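Local structure of putative arylalkylamine N-Acetyltransferase 7 (Aedes aegypti, 4FD7) at residues W30-D35 / F91-D96; I45-D50 / V99-L104; K21-Q26 / P157-R162; W3-K8 / D84-V89. The protein is a putative arylalkylamine N-acetyltransferase of the GNAT family, which probably transfers the acetyl group of acetyl-CoA to an amine. One frame throughout, in Å; residues are numbered along the deposited sequence.

Contact 1: W30-D35 / F91-D96; sequences WYRVQD and FREGSD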
# COMPACT_ATOMS: atom_id res chain seq x y z
N TRP A 30 -2.76 -10.12 -20.98
CA TRP A 30 -1.67 -9.31 -20.47
C TRP A 30 -2.21 -8.20 -19.59
O TRP A 30 -3.28 -7.66 -19.86
CB TRP A 30 -0.88 -8.69 -21.62
CG TRP A 30 0.09 -9.61 -22.25
CD1 TRP A 30 -0.11 -10.38 -23.36
CD2 TRP A 30 1.43 -9.85 -21.82
NE1 TRP A 30 1.03 -11.09 -23.65
CE2 TRP A 30 1.99 -10.78 -22.71
CE3 TRP A 30 2.22 -9.36 -20.77
CZ2 TRP A 30 3.30 -11.25 -22.59
CZ3 TRP A 30 3.52 -9.83 -20.64
CH2 TRP A 30 4.04 -10.77 -21.54
N TYR A 31 -1.46 -7.87 -18.55
CA TYR A 31 -1.76 -6.74 -17.70
C TYR A 31 -0.51 -5.87 -17.62
O TYR A 31 0.58 -6.32 -17.93
CB TYR A 31 -2.08 -7.21 -16.27
CG TYR A 31 -3.33 -8.07 -16.12
CD1 TYR A 31 -4.53 -7.51 -15.71
CD2 TYR A 31 -3.29 -9.43 -16.36
CE1 TYR A 31 -5.68 -8.29 -15.56
CE2 TYR A 31 -4.41 -10.22 -16.22
CZ TYR A 31 -5.60 -9.64 -15.82
OH TYR A 31 -6.73 -10.43 -15.67
N ARG A 32 -0.67 -4.64 -17.16
CA ARG A 32 0.48 -3.79 -16.90
C ARG A 32 0.30 -3.08 -15.56
O ARG A 32 -0.83 -2.88 -15.10
CB ARG A 32 0.68 -2.77 -18.01
CG ARG A 32 -0.49 -1.79 -18.16
CD ARG A 32 -0.27 -0.86 -19.33
NE ARG A 32 -1.33 0.15 -19.43
CZ ARG A 32 -2.50 -0.05 -20.03
NH1 ARG A 32 -2.77 -1.22 -20.59
NH2 ARG A 32 -3.39 0.92 -20.06
N VAL A 33 1.43 -2.70 -14.97
CA VAL A 33 1.46 -1.83 -13.80
C VAL A 33 2.22 -0.57 -14.20
O VAL A 33 3.33 -0.65 -14.75
CB VAL A 33 2.18 -2.48 -12.60
CG1 VAL A 33 1.97 -1.62 -11.34
CG2 VAL A 33 1.70 -3.91 -12.38
N GLN A 34 1.62 0.59 -13.96
CA GLN A 34 2.19 1.85 -14.43
C GLN A 34 1.91 3.00 -13.48
O GLN A 34 1.10 2.86 -12.56
CB GLN A 34 1.62 2.21 -15.80
CG GLN A 34 0.10 2.43 -15.80
CD GLN A 34 -0.39 3.18 -17.03
OE1 GLN A 34 -0.69 2.58 -18.07
NE2 GLN A 34 -0.48 4.49 -16.92
N ASP A 35 2.58 4.13 -13.72
CA ASP A 35 2.26 5.36 -12.99
C ASP A 35 0.77 5.65 -13.14
O ASP A 35 0.20 5.48 -14.22
CB ASP A 35 3.01 6.56 -13.57
CG ASP A 35 4.49 6.54 -13.25
OD1 ASP A 35 4.87 6.17 -12.11
OD2 ASP A 35 5.27 6.92 -14.15
N PHE A 91 -3.67 -2.19 -15.06
CA PHE A 91 -4.72 -2.29 -16.08
C PHE A 91 -4.57 -3.60 -16.82
O PHE A 91 -3.47 -4.10 -16.98
CB PHE A 91 -4.62 -1.16 -17.11
CG PHE A 91 -4.86 0.22 -16.56
CD1 PHE A 91 -6.09 0.58 -16.03
CD2 PHE A 91 -3.84 1.17 -16.59
CE1 PHE A 91 -6.31 1.88 -15.53
CE2 PHE A 91 -4.05 2.46 -16.08
CZ PHE A 91 -5.28 2.82 -15.56
N ARG A 92 -5.69 -4.14 -17.28
CA ARG A 92 -5.70 -5.25 -18.22
C ARG A 92 -5.64 -4.66 -19.63
O ARG A 92 -6.37 -3.72 -19.94
CB ARG A 92 -6.99 -6.06 -18.04
CG ARG A 92 -7.07 -7.34 -18.87
CD ARG A 92 -8.34 -8.07 -18.47
NE ARG A 92 -9.47 -7.15 -18.46
CZ ARG A 92 -10.55 -7.29 -19.23
NH1 ARG A 92 -10.64 -8.33 -20.06
NH2 ARG A 92 -11.53 -6.40 -19.17
N GLU A 93 -4.76 -5.19 -20.48
CA GLU A 93 -4.66 -4.74 -21.87
C GLU A 93 -6.01 -4.88 -22.55
O GLU A 93 -6.58 -5.97 -22.57
CB GLU A 93 -3.63 -5.55 -22.65
CG GLU A 93 -2.24 -5.56 -22.06
CD GLU A 93 -1.59 -4.20 -22.04
OE1 GLU A 93 -0.71 -4.01 -21.18
OE2 GLU A 93 -1.96 -3.34 -22.88
N GLY A 94 -6.52 -3.78 -23.08
CA GLY A 94 -7.79 -3.77 -23.76
C GLY A 94 -8.85 -3.01 -22.99
O GLY A 94 -9.95 -2.78 -23.50
N SER A 95 -8.53 -2.60 -21.76
CA SER A 95 -9.53 -1.99 -20.89
C SER A 95 -8.98 -0.88 -20.02
O SER A 95 -7.89 -0.99 -19.45
CB SER A 95 -10.18 -3.05 -20.00
OG SER A 95 -11.01 -2.45 -19.03
N ASP A 96 -9.74 0.20 -19.88
CA ASP A 96 -9.27 1.34 -19.11
C ASP A 96 -9.70 1.25 -17.65
O ASP A 96 -9.46 2.15 -16.84
CB ASP A 96 -9.77 2.64 -19.75
CG ASP A 96 -9.19 2.85 -21.13
OD1 ASP A 96 -7.98 3.12 -21.23
OD2 ASP A 96 -9.95 2.75 -22.12
O HOH W 1 1.19 -5.45 -20.29
O HOH W 2 -6.03 0.20 -20.58
O HOH W 3 -4.86 -1.88 -23.03

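Contact 2: I45-D50 / V99-L104; sequences IRHMCD and VGVNIL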
# COMPACT_ATOMS: atom_id res chain seq x y z
N ILE A 45 -9.13 6.80 -6.15
CA ILE A 45 -9.66 7.05 -4.82
C ILE A 45 -10.92 6.21 -4.65
O ILE A 45 -11.08 5.49 -3.66
CB ILE A 45 -9.96 8.55 -4.62
CG1 ILE A 45 -8.65 9.33 -4.52
CG2 ILE A 45 -10.86 8.78 -3.40
CD1 ILE A 45 -7.74 8.85 -3.44
N ARG A 46 -11.80 6.24 -5.66
CA ARG A 46 -13.05 5.51 -5.53
C ARG A 46 -12.79 4.02 -5.44
O ARG A 46 -13.41 3.33 -4.62
CB ARG A 46 -14.02 5.90 -6.65
CG ARG A 46 -14.71 7.22 -6.34
CD ARG A 46 -15.25 7.97 -7.55
NE ARG A 46 -15.69 9.31 -7.15
CZ ARG A 46 -16.41 10.14 -7.90
NH1 ARG A 46 -16.79 9.80 -9.13
NH2 ARG A 46 -16.77 11.32 -7.42
N HIS A 47 -11.83 3.54 -6.22
CA HIS A 47 -11.49 2.13 -6.18
C HIS A 47 -11.03 1.79 -4.76
O HIS A 47 -11.48 0.81 -4.16
CB HIS A 47 -10.38 1.85 -7.19
CG HIS A 47 -10.01 0.41 -7.31
ND1 HIS A 47 -9.21 -0.24 -6.39
CD2 HIS A 47 -10.27 -0.50 -8.29
CE1 HIS A 47 -9.03 -1.48 -6.78
NE2 HIS A 47 -9.65 -1.66 -7.93
N MET A 48 -10.19 2.66 -4.19
CA MET A 48 -9.69 2.41 -2.84
C MET A 48 -10.87 2.37 -1.86
O MET A 48 -10.91 1.51 -0.98
CB MET A 48 -8.67 3.47 -2.43
CG MET A 48 -7.35 3.44 -3.23
SD MET A 48 -6.31 1.98 -2.96
CE MET A 48 -5.85 2.18 -1.25
N CYS A 49 -11.84 3.26 -2.03
CA CYS A 49 -12.96 3.29 -1.11
C CYS A 49 -13.87 2.09 -1.30
O CYS A 49 -14.50 1.63 -0.36
CB CYS A 49 -13.76 4.56 -1.32
SG CYS A 49 -12.83 5.99 -0.83
N ASP A 50 -13.93 1.58 -2.53
CA ASP A 50 -14.95 0.58 -2.83
C ASP A 50 -14.48 -0.78 -2.37
O ASP A 50 -15.28 -1.65 -2.01
CB ASP A 50 -15.20 0.51 -4.34
CG ASP A 50 -16.11 1.61 -4.83
OD1 ASP A 50 -16.72 2.29 -3.99
OD2 ASP A 50 -16.21 1.77 -6.06
N VAL A 99 -7.78 -2.23 -12.34
CA VAL A 99 -7.76 -3.58 -11.79
C VAL A 99 -7.33 -3.54 -10.32
O VAL A 99 -7.98 -4.11 -9.45
CB VAL A 99 -6.84 -4.53 -12.57
CG1 VAL A 99 -6.78 -5.89 -11.90
CG2 VAL A 99 -7.33 -4.69 -14.02
N GLY A 100 -6.21 -2.85 -10.08
CA GLY A 100 -5.73 -2.64 -8.73
C GLY A 100 -5.02 -1.30 -8.63
O GLY A 100 -4.66 -0.71 -9.64
N VAL A 101 -4.82 -0.83 -7.40
CA VAL A 101 -4.09 0.41 -7.19
C VAL A 101 -3.32 0.33 -5.87
O VAL A 101 -3.71 -0.39 -4.95
CB VAL A 101 -5.01 1.68 -7.32
CG1 VAL A 101 -6.30 1.52 -6.57
CG2 VAL A 101 -4.31 2.96 -6.90
N ASN A 102 -2.17 1.01 -5.80
CA ASN A 102 -1.34 1.04 -4.60
C ASN A 102 -0.98 2.50 -4.43
O ASN A 102 -0.29 3.07 -5.28
CB ASN A 102 -0.06 0.22 -4.83
CG ASN A 102 0.53 -0.38 -3.54
OD1 ASN A 102 1.47 -1.17 -3.60
ND2 ASN A 102 0.01 0.02 -2.38
N ILE A 103 -1.50 3.12 -3.38
CA ILE A 103 -1.18 4.52 -3.11
C ILE A 103 0.15 4.59 -2.36
O ILE A 103 0.27 4.04 -1.26
CB ILE A 103 -2.30 5.23 -2.31
CG1 ILE A 103 -3.64 5.07 -3.03
CG2 ILE A 103 -1.97 6.70 -2.11
CD1 ILE A 103 -3.71 5.82 -4.37
N LEU A 104 1.14 5.25 -2.96
CA LEU A 104 2.49 5.22 -2.43
C LEU A 104 3.01 6.63 -2.18
O LEU A 104 2.59 7.59 -2.84
CB LEU A 104 3.44 4.53 -3.43
CG LEU A 104 3.16 3.15 -4.04
CD1 LEU A 104 4.32 2.74 -4.93
CD2 LEU A 104 2.94 2.09 -3.00

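Contact 3: K21-Q26 / P157-R162; sequences KDLTSQ and PKYRGR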
# COMPACT_ATOMS: atom_id res chain seq x y z
N LYS A 21 -4.65 -14.88 -15.60
CA LYS A 21 -5.94 -15.33 -16.10
C LYS A 21 -6.83 -14.14 -16.41
O LYS A 21 -6.85 -13.14 -15.67
CB LYS A 21 -6.60 -16.25 -15.06
CG LYS A 21 -7.46 -17.35 -15.66
CD LYS A 21 -6.66 -18.16 -16.67
CE LYS A 21 -5.54 -18.95 -16.01
NZ LYS A 21 -4.45 -19.30 -16.96
N ASP A 22 -7.55 -14.23 -17.52
CA ASP A 22 -8.46 -13.17 -17.91
C ASP A 22 -9.69 -13.21 -17.00
O ASP A 22 -9.80 -14.09 -16.15
CB ASP A 22 -8.86 -13.34 -19.38
CG ASP A 22 -9.25 -12.03 -20.03
OD1 ASP A 22 -9.16 -11.92 -21.28
OD2 ASP A 22 -9.64 -11.10 -19.30
N LEU A 23 -10.61 -12.27 -17.18
CA LEU A 23 -11.82 -12.20 -16.35
C LEU A 23 -12.62 -13.50 -16.29
O LEU A 23 -13.07 -13.90 -15.22
CB LEU A 23 -12.74 -11.08 -16.83
CG LEU A 23 -12.54 -9.70 -16.22
CD1 LEU A 23 -13.33 -8.67 -17.00
CD2 LEU A 23 -12.93 -9.68 -14.75
N THR A 24 -12.81 -14.15 -17.44
CA THR A 24 -13.72 -15.28 -17.54
C THR A 24 -13.06 -16.65 -17.74
O THR A 24 -13.23 -17.55 -16.92
CB THR A 24 -14.72 -15.08 -18.70
OG1 THR A 24 -14.01 -14.91 -19.93
CG2 THR A 24 -15.59 -13.85 -18.46
N SER A 25 -12.31 -16.78 -18.82
CA SER A 25 -11.88 -18.09 -19.35
C SER A 25 -10.72 -18.76 -18.63
O SER A 25 -10.34 -18.41 -17.51
CB SER A 25 -11.46 -17.92 -20.80
OG SER A 25 -10.35 -17.03 -20.87
N GLN A 26 -10.14 -19.75 -19.32
CA GLN A 26 -8.90 -20.35 -18.88
C GLN A 26 -7.74 -19.58 -19.52
O GLN A 26 -6.57 -19.84 -19.23
CB GLN A 26 -8.85 -21.84 -19.27
CG GLN A 26 -8.20 -22.14 -20.63
CD GLN A 26 -9.02 -21.69 -21.82
OE1 GLN A 26 -10.24 -21.54 -21.72
NE2 GLN A 26 -8.35 -21.46 -22.94
N PRO A 157 -12.12 -7.38 -6.49
CA PRO A 157 -12.47 -8.77 -6.19
C PRO A 157 -12.68 -9.65 -7.42
O PRO A 157 -12.34 -10.83 -7.36
CB PRO A 157 -13.79 -8.61 -5.43
CG PRO A 157 -13.62 -7.34 -4.70
CD PRO A 157 -12.89 -6.44 -5.66
N LYS A 158 -13.18 -9.10 -8.53
CA LYS A 158 -13.40 -9.96 -9.69
C LYS A 158 -12.11 -10.28 -10.44
O LYS A 158 -12.13 -10.98 -11.46
CB LYS A 158 -14.48 -9.40 -10.62
CG LYS A 158 -14.05 -8.24 -11.48
CD LYS A 158 -15.28 -7.41 -11.91
CE LYS A 158 -14.92 -6.48 -13.04
NZ LYS A 158 -13.51 -6.04 -12.91
N TYR A 159 -10.99 -9.77 -9.92
CA TYR A 159 -9.67 -10.10 -10.44
C TYR A 159 -8.78 -10.78 -9.41
O TYR A 159 -7.58 -10.99 -9.67
CB TYR A 159 -8.95 -8.84 -10.92
CG TYR A 159 -9.39 -8.36 -12.27
CD1 TYR A 159 -10.22 -7.26 -12.39
CD2 TYR A 159 -8.99 -9.02 -13.42
CE1 TYR A 159 -10.63 -6.81 -13.62
CE2 TYR A 159 -9.41 -8.58 -14.67
CZ TYR A 159 -10.23 -7.48 -14.76
OH TYR A 159 -10.65 -7.04 -16.00
N ARG A 160 -9.32 -11.13 -8.25
CA ARG A 160 -8.45 -11.74 -7.25
C ARG A 160 -8.09 -13.19 -7.61
O ARG A 160 -8.68 -13.80 -8.52
CB ARG A 160 -9.00 -11.59 -5.82
CG ARG A 160 -8.56 -10.27 -5.13
CD ARG A 160 -9.32 -10.00 -3.84
NE ARG A 160 -9.74 -8.61 -3.70
CZ ARG A 160 -10.65 -8.19 -2.83
NH1 ARG A 160 -11.24 -9.07 -2.02
NH2 ARG A 160 -10.99 -6.91 -2.75
N GLY A 161 -7.06 -13.71 -6.95
CA GLY A 161 -6.59 -15.06 -7.19
C GLY A 161 -5.71 -15.17 -8.42
O GLY A 161 -5.40 -16.27 -8.87
N ARG A 162 -5.29 -14.02 -8.95
CA ARG A 162 -4.55 -13.98 -10.20
C ARG A 162 -3.11 -13.51 -10.01
O ARG A 162 -2.35 -13.40 -10.98
CB ARG A 162 -5.29 -13.09 -11.21
CG ARG A 162 -6.49 -13.79 -11.83
CD ARG A 162 -7.44 -12.82 -12.49
NE ARG A 162 -8.57 -13.48 -13.14
CZ ARG A 162 -9.73 -13.76 -12.54
NH1 ARG A 162 -10.70 -14.36 -13.21
NH2 ARG A 162 -9.91 -13.47 -11.26

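Contact 4: W3-K8 / D84-V89; sequences WTRSVK and DRMSLV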
# COMPACT_ATOMS: atom_id res chain seq x y z
N TRP A 3 11.69 14.96 -0.29
CA TRP A 3 12.01 14.15 -1.46
C TRP A 3 10.97 14.43 -2.54
O TRP A 3 9.77 14.54 -2.26
CB TRP A 3 12.06 12.66 -1.08
CG TRP A 3 12.57 11.73 -2.15
CD1 TRP A 3 13.82 11.18 -2.24
CD2 TRP A 3 11.84 11.22 -3.26
NE1 TRP A 3 13.91 10.38 -3.34
CE2 TRP A 3 12.70 10.39 -4.00
CE3 TRP A 3 10.54 11.39 -3.73
CZ2 TRP A 3 12.31 9.73 -5.16
CZ3 TRP A 3 10.15 10.73 -4.90
CH2 TRP A 3 11.03 9.92 -5.59
N THR A 4 11.44 14.58 -3.77
CA THR A 4 10.57 14.83 -4.90
C THR A 4 11.00 13.93 -6.07
O THR A 4 12.18 13.65 -6.24
CB THR A 4 10.62 16.31 -5.34
OG1 THR A 4 11.98 16.65 -5.65
CG2 THR A 4 10.13 17.22 -4.23
N ARG A 5 10.03 13.48 -6.87
CA ARG A 5 10.33 12.70 -8.05
C ARG A 5 10.78 13.63 -9.17
O ARG A 5 10.11 14.62 -9.44
CB ARG A 5 9.09 11.94 -8.51
CG ARG A 5 9.22 11.30 -9.91
CD ARG A 5 7.99 10.45 -10.22
NE ARG A 5 7.99 9.99 -11.61
CZ ARG A 5 7.30 8.95 -12.06
NH1 ARG A 5 7.36 8.61 -13.34
NH2 ARG A 5 6.54 8.25 -11.22
N SER A 6 11.91 13.32 -9.81
CA SER A 6 12.42 14.18 -10.88
C SER A 6 11.50 14.20 -12.09
O SER A 6 11.01 13.15 -12.52
CB SER A 6 13.80 13.71 -11.33
OG SER A 6 14.10 14.32 -12.58
N VAL A 7 11.30 15.39 -12.66
CA VAL A 7 10.39 15.56 -13.80
C VAL A 7 10.96 14.92 -15.07
O VAL A 7 10.25 14.75 -16.07
CB VAL A 7 10.05 17.04 -14.06
CG1 VAL A 7 9.39 17.67 -12.82
CG2 VAL A 7 11.30 17.83 -14.46
N LYS A 8 12.23 14.55 -15.03
CA LYS A 8 12.89 13.96 -16.19
C LYS A 8 12.59 12.47 -16.36
O LYS A 8 12.79 11.91 -17.44
CB LYS A 8 14.40 14.18 -16.12
CG LYS A 8 14.77 15.56 -15.61
CD LYS A 8 15.82 16.20 -16.51
CE LYS A 8 16.56 17.31 -15.80
NZ LYS A 8 18.02 17.27 -16.12
N ASP A 84 2.51 13.32 -5.32
CA ASP A 84 3.92 12.96 -5.32
C ASP A 84 4.24 12.16 -6.58
O ASP A 84 5.40 11.96 -6.90
CB ASP A 84 4.30 12.15 -4.08
CG ASP A 84 4.14 12.96 -2.78
OD1 ASP A 84 4.01 14.20 -2.86
OD2 ASP A 84 4.17 12.35 -1.69
N ARG A 85 3.20 11.72 -7.30
CA ARG A 85 3.37 11.00 -8.56
C ARG A 85 4.19 9.72 -8.37
O ARG A 85 5.13 9.41 -9.12
CB ARG A 85 3.98 11.90 -9.64
CG ARG A 85 3.01 12.97 -10.15
CD ARG A 85 3.48 13.57 -11.48
NE ARG A 85 2.55 14.58 -11.97
CZ ARG A 85 2.69 15.23 -13.12
NH1 ARG A 85 3.73 14.96 -13.91
NH2 ARG A 85 1.80 16.14 -13.47
N MET A 86 3.83 8.98 -7.33
CA MET A 86 4.52 7.73 -7.08
C MET A 86 3.54 6.57 -7.03
O MET A 86 3.97 5.42 -6.94
CB MET A 86 5.35 7.80 -5.78
CG MET A 86 6.55 8.77 -5.86
SD MET A 86 7.85 8.24 -7.01
CE MET A 86 8.49 6.81 -6.15
N SER A 87 2.25 6.85 -7.11
CA SER A 87 1.27 5.77 -6.94
C SER A 87 1.12 4.89 -8.18
O SER A 87 1.25 5.36 -9.31
CB SER A 87 -0.08 6.31 -6.46
OG SER A 87 0.07 6.91 -5.18
N LEU A 88 0.84 3.61 -7.95
CA LEU A 88 0.86 2.64 -9.04
C LEU A 88 -0.52 2.04 -9.34
O LEU A 88 -1.31 1.83 -8.44
CB LEU A 88 1.86 1.54 -8.71
CG LEU A 88 3.32 2.00 -8.66
CD1 LEU A 88 4.24 0.88 -8.21
CD2 LEU A 88 3.73 2.50 -10.05
N VAL A 89 -0.79 1.76 -10.62
CA VAL A 89 -2.10 1.25 -11.01
C VAL A 89 -1.94 0.09 -11.99
O VAL A 89 -0.99 0.08 -12.78
CB VAL A 89 -2.99 2.37 -11.65
CG1 VAL A 89 -2.38 2.93 -12.95
CG2 VAL A 89 -4.40 1.85 -11.92
O HOH W 4 7.26 13.78 -6.07

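Contact 1: W30-D35 / F91-D96
Arg32 and Phe91 form an antiparallel hydrogen-bonded pair, Arg32 N giving its proton to Phe91 O and Phe91 N giving its own to Arg32 O, each at 2.9 Å. One pair along, Glu93 N closes on Trp30 O, which carries the pairing past the non-hydrogen-bonded pair Tyr31–Arg92. The side chain of Arg32 then folds back over its partner. Its CG sits between the backbone N and the carbonyl carbon (chi1 62°), the chain runs extended to NE, and the turn at chi4 (-84°) brings the guanidinium over Phe91 CB, which lies 3.7 Å from its plane and over its centre. Several partners fix that guanidinium. Gln34 OE1 takes a nearly straight bond from Arg32 NE, 2.9 Å long and in the plane of both groups; Glu93 OE2 makes a salt bridge to Arg32 NH1 at 3.2 Å; a water joins Arg32 NH2 to Ser95 O, and a second links Arg32 NH1 to Gly94 N. Gln34 is steadied in turn by its NE2, bonded to Asp35 O, and its amide stands 88° to the Phe91 ring, meeting it at the edge. Beyond the pairing, Arg92 to Ser95 make a type II turn, with Gly94 at positive phi. Tyr31 and Arg92 share the other sheet face, where Arg92 CG makes an off-centre CH-pi contact with the Tyr31 ring, 4.2 Å from its centroid. Further out, Glu93 OE1 pairs with Arg17, Arg92 with Asp22, and Tyr31 OH bonds Lys21 O. Strand 28-35 runs between strands 14-21 and 88-92 in the antiparallel GNAT sheet.

Contact 2: I45-D50 / V99-L104
Met48 and Val101 mark the crossing, their CA atoms 7.4 Å apart. Helix 45-50 passes over strand 99-104 almost perpendicularly, the axes 8.7 Å apart at closest approach with 99° between their directions. A single helical turn therefore meets the strand, and the strand's alternation presents Val101 and Ile103 to it. On the strand side Val101 meets both helix side chains through one methyl: CG1, placed between the backbone N and the carbonyl carbon (chi1 47°), lies 3.4 Å from His47 ND1 and 3.6 Å from Met48 SD, wedged into the groove between the two. Met48, bent at both chi2 and chi3, curls its thioether over the strand and sets CE 4.1 Å from Ile103 CG1. His47 goes the other way along the strand. With CG anti to the backbone N, its ring slides past Val101 so that NE2 comes to Val99 O at 3.3 Å, a weak bond bent to 137° at the hydrogen. Tyr51, edge-to-face with the His47 ring, and Ser154 of strand 146-155 also border His47, while Trp78 of helix 68-81 backs Met48. Asn102 faces the other side of the sheet, toward helix 164-170, consistent with the GNAT layout of helices on both faces. The chemistry is methyl, thioether and imidazole packing in a buried layer, with one weak polar tie; shape rather than directed bonding probably sets how the helix sits.

Contact 3: K21-Q26 / P157-R162
The Tyr159 ring receives Leu23 over one face: CD2 lies 3.5 Å above the plane, offset toward the rim, and 3.8 Å from the centroid, a CH-pi contact. Leu23 CG and CD1 continue past the ring to its hydroxyl, each 3.3 Å from Tyr159 OH. The same methyl, CD2, also touches Lys158 CG, the aliphatic part of a side chain whose NZ pairs with Glu97 and Asp156. The guanidinium of Arg162 is met at its edge instead. Its chain extends from CG to NE and reaches the carbonyls of Lys21, the last residue of strand 14-21, and of Asp22 just after it: NH1 bonds Asp22 O at 3.1 Å, close to the guanidinium plane, and NE makes weak, bent bonds to Lys21 O and to the same Asp22 O. Asp22 OD2 accepts from the next backbone N, Leu23 N, at 2.6 Å. One arginine thus gathers two successive carbonyls, tying the 21-26 loop to the segment that follows strand 146-155. In that segment Arg160, Gly161 and Arg162 are consistent with the first three positions of the Arg/Gln-x-x-Gly-x-Gly/Ala motif, which runs on into helix 164-170 and in relatives binds the pyrophosphate of acetyl-CoA.

Contact 4: W3-K8 / D84-V89
Trp3 and Arg5 belong to the N-terminal arm that precedes strand 14-21, and they pack on Met86 in the loop leading into strand 88-92 of the GNAT sheet. Met86 SD is the shared point. The bend at chi2 (-67°) brings Met86 SD to 3.9 Å from Trp3 CH2, the two side chains crossing at about a right angle. Measured to the centroid of the six-membered ring, the sulfur is 5.0 Å away and 73° off the normal. Arg5 CD touches the same sulfur, also at 3.9 Å. With CG anti to the backbone N and an extended chain beyond, Arg5 sends NH2 to Arg85 O at 2.8 Å; the acceptor is tilted from the guanidinium plane, and the hydrogen bond is bent, 135° at the hydrogen, while the donor lies nearly on the line of the C=O bond. NH1 of the same group pairs with Asp35, so the arginine joins the arm to strand 28-35 as well. The Arg85 side chain leads off to Glu38. A water bridges the backbones, accepting from Arg5 N at 2.9 Å and donating to Asp84 O at 2.7 Å. Leu175 of helix 172-179 packs against Arg5 and Met86. Just beyond Arg5, Lys8 N bonds Ser6 OG to close an ST turn. The Met86–Trp3 pair is a Met-aromatic contact, oblique to the ring, by which the arm packs on the loop entering the sheet.

Overall arrangement
Contacts 1, 2 and 4 reach the same antiparallel sheet. Contact 1 pairs strand 28-35 with 88-92, contact 2 lays helix 41-55 across the next strand, 98-108, and contact 4 joins the N-terminal arm to the loop leading into 88-92. Val99 CG2 of contact 2 packs on Arg92 N of contact 1 at 3.7 Å, and Ser87 OG of contact 4 meets Leu104 N at 3.0 Å. Contact 3 joins the loops after the two outermost strands, 14-21 and 146-155, and includes the start of what is probably the acetyl-CoA pyrophosphate loop; its Tyr159 CG packs on Val99 CG1 at 3.6 Å. Its centre is 14 Å from that of contact 1, but 30 Å from contact 4's.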